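CoA binding domain protein (Escherichia coli, PDB 3QA9) is a small single-domain protein with a Rossmann-type fold of the CoA-binding family and probably binds a nucleotide-containing cofactor such as coenzyme A. Local coordinates at residues 102-107 with 111-116. Numbering follows the deposited sequence.
Sequences VWFQYN and PLAARQ
Phe-104 reaches from the end of strand 101-104 to the first turns of helix 111-119 and meets Ala-113 and Ala-114 there. Strand, helix and the following strand 123-126 form a beta-alpha-beta crossover in the parallel sheet of this Rossmann-type domain, so the contact joins the first two elements of one such unit. The work is done by the far end of the phenyl ring. CG stands beside the backbone N and anti to the carbonyl carbon (chi1 -64°), which aims the ring axis, and with it CZ, at the helix; chi2 of 85° turns the ring roughly perpendicular to the CA-CB-CG plane and so sets where CE1 falls. CE1 of Phe-104 lies 4.0 Å from CB of Ala-114. CZ of Phe-104 lies against the backbone of the same alanine, 3.9 Å from Ala-114 N and 4.0 Å from Ala-114 CA, with the nitrogen placed obliquely to the ring. The methyl of Ala-113, which points toward the strand, comes to the rim of the ring near its plane. With two alanines in succession, the helix offers just short methyls and main chain here, and the ring can come close to the main chain. The contact is van der Waals in kind, between buried residues, and the shared surface is small, 96 Å² over both sides. Neighbouring elements close in around it: Tyr-109, in the connecting loop, packs its ring edge-to-face with Phe-104, and helix 87-97 brings Ala-87 against Phe-104 and Val-91 against Ala-113. Within the helix, Arg-115 N is bonded to Pro-111 O at 2.9 Å, across the turn that holds both alanines. The second methyl touch is the looser one, Phe-104 CZ to Ala-113 CB at 4.3 Å.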
ATOM      1  N   VAL A 102      -6.513   0.877   3.202  1.00 12.96           N
ATOM      2  CA  VAL A 102      -5.265   0.816   3.920  1.00 12.91           C
ATOM      3  C   VAL A 102      -4.847  -0.639   3.839  1.00 12.00           C
ATOM      4  O   VAL A 102      -5.545  -1.515   4.327  1.00 11.05           O
ATOM      5  CB  VAL A 102      -5.403   1.219   5.377  1.00 12.83           C
ATOM      6  CG1 VAL A 102      -4.154   0.840   6.095  1.00 14.93           C
ATOM      7  CG2 VAL A 102      -5.625   2.717   5.483  1.00 14.99           C
ATOM      8  N   TRP A 103      -3.717  -0.885   3.190  1.00 11.26           N
ATOM      9  CA  TRP A 103      -3.209  -2.238   3.017  1.00 12.60           C
ATOM     10  C   TRP A 103      -2.003  -2.496   3.919  1.00 12.98           C
ATOM     11  O   TRP A 103      -0.951  -1.885   3.751  1.00 13.28           O
ATOM     12  CB  TRP A 103      -2.828  -2.451   1.540  1.00 11.71           C
ATOM     13  CG  TRP A 103      -2.512  -3.870   1.140  1.00 10.30           C
ATOM     14  CD1 TRP A 103      -1.547  -4.678   1.671  1.00 11.91           C
ATOM     15  CD2 TRP A 103      -3.134  -4.629   0.092  1.00 12.31           C
ATOM     16  NE1 TRP A 103      -1.522  -5.884   1.018  1.00  9.59           N
ATOM     17  CE2 TRP A 103      -2.477  -5.878   0.032  1.00 10.26           C
ATOM     18  CE3 TRP A 103      -4.164  -4.363  -0.825  1.00 11.96           C
ATOM     19  CZ2 TRP A 103      -2.837  -6.875  -0.881  1.00 11.32           C
ATOM     20  CZ3 TRP A 103      -4.522  -5.355  -1.742  1.00 12.21           C
ATOM     21  CH2 TRP A 103      -3.849  -6.590  -1.769  1.00 11.90           C
ATOM     22  N   PHE A 104      -2.172  -3.382   4.893  1.00 12.31           N
ATOM     23  CA  PHE A 104      -1.083  -3.732   5.800  1.00 13.21           C
ATOM     24  C   PHE A 104      -0.306  -4.921   5.242  1.00 13.12           C
ATOM     25  O   PHE A 104      -0.812  -6.046   5.220  1.00 12.75           O
ATOM     26  CB  PHE A 104      -1.613  -4.129   7.182  1.00 12.31           C
ATOM     27  CG  PHE A 104      -2.316  -3.022   7.918  1.00 12.07           C
ATOM     28  CD1 PHE A 104      -3.667  -2.758   7.687  1.00 12.41           C
ATOM     29  CD2 PHE A 104      -1.642  -2.279   8.885  1.00 12.51           C
ATOM     30  CE1 PHE A 104      -4.334  -1.768   8.413  1.00 13.41           C
ATOM     31  CE2 PHE A 104      -2.303  -1.286   9.615  1.00 13.72           C
ATOM     32  CZ  PHE A 104      -3.653  -1.035   9.379  1.00 13.75           C
ATOM     33  N   GLN A 105       0.919  -4.680   4.789  1.00 13.89           N
ATOM     34  CA  GLN A 105       1.744  -5.765   4.265  1.00 14.86           C
ATOM     35  C   GLN A 105       2.080  -6.711   5.422  1.00 16.12           C
ATOM     36  O   GLN A 105       1.750  -6.437   6.577  1.00 17.16           O
ATOM     37  CB  GLN A 105       3.034  -5.201   3.649  1.00 14.29           C
ATOM     38  CG  GLN A 105       2.798  -4.354   2.402  1.00 13.32           C
ATOM     39  CD  GLN A 105       2.619  -5.184   1.141  1.00 15.98           C
ATOM     40  OE1 GLN A 105       1.811  -4.850   0.269  1.00 15.36           O
ATOM     41  NE2 GLN A 105       3.388  -6.262   1.029  1.00 15.42           N
ATOM     42  N   TYR A 106       2.735  -7.824   5.123  1.00 15.92           N
ATOM     43  CA  TYR A 106       3.084  -8.769   6.179  1.00 16.69           C
ATOM     44  C   TYR A 106       3.805  -8.148   7.343  1.00 16.44           C
ATOM     45  O   TYR A 106       4.710  -7.357   7.164  1.00 15.52           O
ATOM     46  CB  TYR A 106       3.977  -9.873   5.653  1.00 17.37           C
ATOM     47  CG  TYR A 106       3.404 -10.643   4.526  1.00 19.09           C
ATOM     48  CD1 TYR A 106       4.065 -10.685   3.315  1.00 22.01           C
ATOM     49  CD2 TYR A 106       2.219 -11.345   4.672  1.00 21.01           C
ATOM     50  CE1 TYR A 106       3.597 -11.431   2.283  1.00 24.95           C
ATOM     51  CE2 TYR A 106       1.718 -12.110   3.633  1.00 24.66           C
ATOM     52  CZ  TYR A 106       2.418 -12.133   2.432  1.00 24.82           C
ATOM     53  OH  TYR A 106       1.991 -12.886   1.378  1.00 28.90           O
ATOM     54  N   ASN A 107       3.396  -8.549   8.536  1.00 16.53           N
ATOM     55  CA  ASN A 107       3.987  -8.094   9.781  1.00 19.17           C
ATOM     56  C   ASN A 107       3.851  -6.619  10.095  1.00 17.96           C
ATOM     57  O   ASN A 107       4.603  -6.103  10.908  1.00 18.95           O
ATOM     58  CB  ASN A 107       5.465  -8.461   9.814  1.00 19.30           C
ATOM     59  CG  ASN A 107       5.698  -9.897   9.471  1.00 22.01           C
ATOM     60  OD1 ASN A 107       6.396 -10.206   8.514  1.00 26.23           O
ATOM     61  ND2 ASN A 107       5.100 -10.791  10.234  1.00 21.16           N
ATOM     62  N   PRO A 111      -4.023  -3.705  15.047  1.00 12.52           N
ATOM     63  CA  PRO A 111      -5.464  -3.671  15.318  1.00 12.85           C
ATOM     64  C   PRO A 111      -6.066  -2.299  15.525  1.00 13.20           C
ATOM     65  O   PRO A 111      -7.037  -1.937  14.883  1.00 14.46           O
ATOM     66  CB  PRO A 111      -5.615  -4.512  16.583  1.00 14.52           C
ATOM     67  CG  PRO A 111      -4.499  -5.427  16.554  1.00 15.80           C
ATOM     68  CD  PRO A 111      -3.348  -4.698  15.905  1.00 13.99           C
ATOM     69  N   LEU A 112      -5.513  -1.547  16.465  1.00 12.97           N
ATOM     70  CA  LEU A 112      -6.053  -0.221  16.753  1.00 15.28           C
ATOM     71  C   LEU A 112      -6.044   0.685  15.532  1.00 15.61           C
ATOM     72  O   LEU A 112      -7.013   1.403  15.284  1.00 16.21           O
ATOM     73  CB  LEU A 112      -5.284   0.430  17.899  1.00 15.76           C
ATOM     74  CG  LEU A 112      -5.467  -0.270  19.249  1.00 18.15           C
ATOM     75  CD1 LEU A 112      -4.584   0.399  20.281  1.00 19.67           C
ATOM     76  CD2 LEU A 112      -6.929  -0.223  19.674  1.00 20.43           C
ATOM     77  N   ALA A 113      -4.957   0.654  14.769  1.00 15.32           N
ATOM     78  CA  ALA A 113      -4.853   1.481  13.566  1.00 15.50           C
ATOM     79  C   ALA A 113      -5.900   1.036  12.551  1.00 14.54           C
ATOM     80  O   ALA A 113      -6.566   1.861  11.918  1.00 13.52           O
ATOM     81  CB  ALA A 113      -3.452   1.361  12.961  1.00 15.23           C
ATOM     82  N   ALA A 114      -6.043  -0.275  12.397  1.00 14.78           N
ATOM     83  CA  ALA A 114      -7.016  -0.825  11.453  1.00 12.66           C
ATOM     84  C   ALA A 114      -8.433  -0.393  11.806  1.00 14.55           C
ATOM     85  O   ALA A 114      -9.205   0.020  10.939  1.00 15.15           O
ATOM     86  CB  ALA A 114      -6.926  -2.353  11.436  1.00 13.00           C
ATOM     87  N   ARG A 115      -8.773  -0.485  13.085  1.00 14.13           N
ATOM     88  CA  ARG A 115     -10.107  -0.106  13.538  1.00 14.82           C
ATOM     89  C   ARG A 115     -10.385   1.371  13.267  1.00 14.08           C
ATOM     90  O   ARG A 115     -11.463   1.738  12.811  1.00 13.32           O
ATOM     91  CB  ARG A 115     -10.255  -0.440  15.028  1.00 15.64           C
ATOM     92  CG  ARG A 115     -11.604  -0.075  15.686  1.00 16.53           C
ATOM     93  CD  ARG A 115     -12.813  -0.737  15.008  1.00 19.98           C
ATOM     94  NE  ARG A 115     -12.746  -2.197  14.943  1.00 23.89           N
ATOM     95  CZ  ARG A 115     -13.218  -3.035  15.868  1.00 25.52           C
ATOM     96  NH1 ARG A 115     -13.806  -2.571  16.961  1.00 23.81           N
ATOM     97  NH2 ARG A 115     -13.115  -4.347  15.685  1.00 25.06           N
ATOM     98  N   GLN A 116      -9.406   2.221  13.520  1.00 14.40           N
ATOM     99  CA  GLN A 116      -9.586   3.639  13.258  1.00 15.20           C
ATOM    100  C   GLN A 116      -9.897   3.873  11.779  1.00 15.94           C
ATOM    101  O   GLN A 116     -10.797   4.623  11.432  1.00 15.66           O
ATOM    102  CB  GLN A 116      -8.333   4.404  13.673  1.00 19.45           C
ATOM    103  CG  GLN A 116      -8.524   5.887  13.651  1.00 21.98           C
ATOM    104  CD  GLN A 116      -7.314   6.604  14.183  1.00 25.20           C
ATOM    105  OE1 GLN A 116      -6.231   6.027  14.274  1.00 25.89           O
ATOM    106  NE2 GLN A 116      -7.482   7.865  14.537  1.00 24.92           N
TER